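PDB 6QNM: oxygen-binding di-iron protein from Treponema denticola ATCC 35404, which binds oxygen at a di-iron centre in a metallo-beta-lactamase-type fold and serves as a chemotaxis sensor, here in its apo state. Local coordinates for the interface of chains A and B. Coordinates in Å, arbitrary orientation; residue numbers count along the deposited sequence, not the author numbering. Chains: chain A/B, Oxygen-binding di-iron protein.

The interface of chains A and B. Residues chain A 105, 126, 145-146, 150-151; chain B 198-199.
The guanidinium of B:Arg198 has A:Leu105 CD2 on one face, 3.5 Å above its plane and toward the rim. At its edge lie the A:Asp126 carboxylate, A:His145 ND1 and A:Pro150 O. The A:His145 ring, turned 76° to the guanidinium, takes B:Arg198 NH2 over the centre of one face, a cation-pi contact. The B:Tyr199 ring carries A:Leu105 CD2 on one face and has A:Leu105 O at its edge. The leucine methyl thus packs between the two flat groups of chain B.

B:Arg198 meets A:Asp126 side-on. B:Arg198 NE donates a nearly straight hydrogen bond to A:Asp126 OD2 at 2.9 Å, also a salt bridge. B:Arg198 NH2 donates to A:Asp126 OD1 at 2.9 Å. Both nitrogens come from above the carboxylate plane; the guanidinium and carboxylate planes are 58° apart. End-on, NH1 and NH2 of B:Arg198 both donate to A:Pro150 O from the same face of its plane, NH1 at 2.9 Å. With CG anti to the backbone N (chi1 180°) and a bend at chi2, the arginine reaches across from the end of helix 185-199. B:Tyr199 OH donates to A:Leu105 O at 2.6 Å, on a lone pair.

A:His145 NE2 donates to A:Asp126 O at 2.8 Å, which probably helps fix the ring's rotation. The patch and its two-fold twin join the chains and probably help hold a sensor dimer, though the structure alone does not prove that assembly.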
ATOM      1  N   LEU A 105       8.118   3.084  -8.736  1.00 22.07           N
ATOM      2  CA  LEU A 105       8.334   2.214  -7.580  1.00 27.43           C
ATOM      3  C   LEU A 105       7.513   0.932  -7.655  1.00 27.61           C
ATOM      4  O   LEU A 105       7.890  -0.082  -7.057  1.00 27.16           O
ATOM      5  CB  LEU A 105       8.006   2.965  -6.287  1.00 24.36           C
ATOM      6  CG  LEU A 105       9.166   3.695  -5.600  1.00 31.19           C
ATOM      7  CD1 LEU A 105       9.686   4.833  -6.470  1.00 30.05           C
ATOM      8  CD2 LEU A 105       8.743   4.215  -4.237  1.00 24.41           C
ATOM      9  N   ASP A 126      10.112  10.021 -10.172  1.00 19.82           N
ATOM     10  CA  ASP A 126       9.798  10.534  -8.839  1.00 22.67           C
ATOM     11  C   ASP A 126       9.368  11.996  -8.863  1.00 25.82           C
ATOM     12  O   ASP A 126       8.481  12.400  -8.102  1.00 22.96           O
ATOM     13  CB  ASP A 126      11.005  10.345  -7.919  1.00 27.19           C
ATOM     14  CG  ASP A 126      11.104   8.929  -7.376  1.00 31.18           C
ATOM     15  OD1 ASP A 126      10.083   8.208  -7.410  1.00 22.16           O
ATOM     16  OD2 ASP A 126      12.199   8.534  -6.924  1.00 33.18           O
ATOM     17  N   HIS A 145       4.768  11.664  -2.681  1.00 22.61           N
ATOM     18  CA  HIS A 145       5.372  10.514  -2.029  1.00 26.61           C
ATOM     19  C   HIS A 145       5.263  10.609  -0.513  1.00 22.48           C
ATOM     20  O   HIS A 145       5.324  11.694   0.073  1.00 23.83           O
ATOM     21  CB  HIS A 145       6.833  10.400  -2.459  1.00 22.01           C
ATOM     22  CG  HIS A 145       7.008  10.418  -3.943  1.00 24.32           C
ATOM     23  ND1 HIS A 145       6.452   9.460  -4.762  1.00 16.68           N
ATOM     24  CD2 HIS A 145       7.661  11.280  -4.758  1.00 23.82           C
ATOM     25  CE1 HIS A 145       6.765   9.724  -6.018  1.00 20.58           C
ATOM     26  NE2 HIS A 145       7.500  10.822  -6.043  1.00 20.52           N
ATOM     27  N   PHE A 146       5.091   9.442   0.113  1.00 23.06           N
ATOM     28  CA  PHE A 146       4.989   9.297   1.568  1.00 25.52           C
ATOM     29  C   PHE A 146       3.748   9.987   2.126  1.00 27.48           C
ATOM     30  O   PHE A 146       3.720  10.399   3.289  1.00 24.70           O
ATOM     31  CB  PHE A 146       6.258   9.792   2.267  1.00 21.17           C
ATOM     32  CG  PHE A 146       7.477   8.996   1.908  1.00 28.05           C
ATOM     33  CD1 PHE A 146       7.666   7.723   2.431  1.00 24.40           C
ATOM     34  CD2 PHE A 146       8.415   9.499   1.022  1.00 23.05           C
ATOM     35  CE1 PHE A 146       8.773   6.977   2.090  1.00 23.88           C
ATOM     36  CE2 PHE A 146       9.535   8.753   0.679  1.00 25.83           C
ATOM     37  CZ  PHE A 146       9.708   7.491   1.214  1.00 21.07           C
ATOM     38  N   PRO A 150       5.112   5.360  -0.416  1.00 23.59           N
ATOM     39  CA  PRO A 150       6.420   5.917  -0.798  1.00 23.77           C
ATOM     40  C   PRO A 150       6.494   6.323  -2.257  1.00 22.05           C
ATOM     41  O   PRO A 150       7.314   7.184  -2.603  1.00 23.38           O
ATOM     42  CB  PRO A 150       7.400   4.778  -0.477  1.00 24.23           C
ATOM     43  CG  PRO A 150       6.567   3.545  -0.445  1.00 25.90           C
ATOM     44  CD  PRO A 150       5.222   3.972   0.064  1.00 25.52           C
ATOM     45  N   GLY A 151       5.671   5.732  -3.120  1.00 22.96           N
ATOM     46  CA  GLY A 151       5.598   6.125  -4.515  1.00 21.74           C
ATOM     47  C   GLY A 151       4.182   6.517  -4.877  1.00 25.05           C
ATOM     48  O   GLY A 151       3.325   5.656  -5.099  1.00 24.04           O
TER
ATOM     49  N   ARG B 198      15.052   4.200  -0.893  1.00 21.90           N
ATOM     50  CA  ARG B 198      13.927   4.890  -1.522  1.00 26.54           C
ATOM     51  C   ARG B 198      12.583   4.606  -0.852  1.00 25.24           C
ATOM     52  O   ARG B 198      11.717   5.490  -0.831  1.00 27.66           O
ATOM     53  CB  ARG B 198      13.848   4.516  -3.006  1.00 26.10           C
ATOM     54  CG  ARG B 198      12.702   5.177  -3.774  1.00 25.71           C
ATOM     55  CD  ARG B 198      12.752   6.701  -3.700  1.00 20.12           C
ATOM     56  NE  ARG B 198      11.623   7.313  -4.400  1.00 28.75           N
ATOM     57  CZ  ARG B 198      10.415   7.478  -3.867  1.00 26.56           C
ATOM     58  NH1 ARG B 198      10.178   7.079  -2.623  1.00 24.27           N
ATOM     59  NH2 ARG B 198       9.441   8.039  -4.571  1.00 22.78           N
ATOM     60  N   TYR B 199      12.383   3.415  -0.291  1.00 22.36           N
ATOM     61  CA  TYR B 199      11.065   3.038   0.215  1.00 25.84           C
ATOM     62  C   TYR B 199      10.893   3.269   1.712  1.00 27.93           C
ATOM     63  O   TYR B 199       9.782   3.596   2.147  1.00 23.43           O
ATOM     64  CB  TYR B 199      10.764   1.568  -0.106  1.00 21.39           C
ATOM     65  CG  TYR B 199      10.571   1.263  -1.586  1.00 26.62           C
ATOM     66  CD1 TYR B 199      11.621   1.390  -2.489  1.00 29.31           C
ATOM     67  CD2 TYR B 199       9.343   0.823  -2.070  1.00 26.58           C
ATOM     68  CE1 TYR B 199      11.452   1.102  -3.841  1.00 28.34           C
ATOM     69  CE2 TYR B 199       9.166   0.529  -3.413  1.00 29.67           C
ATOM     70  CZ  TYR B 199      10.224   0.670  -4.293  1.00 31.82           C
ATOM     71  OH  TYR B 199      10.054   0.380  -5.628  1.00 25.94           O
TER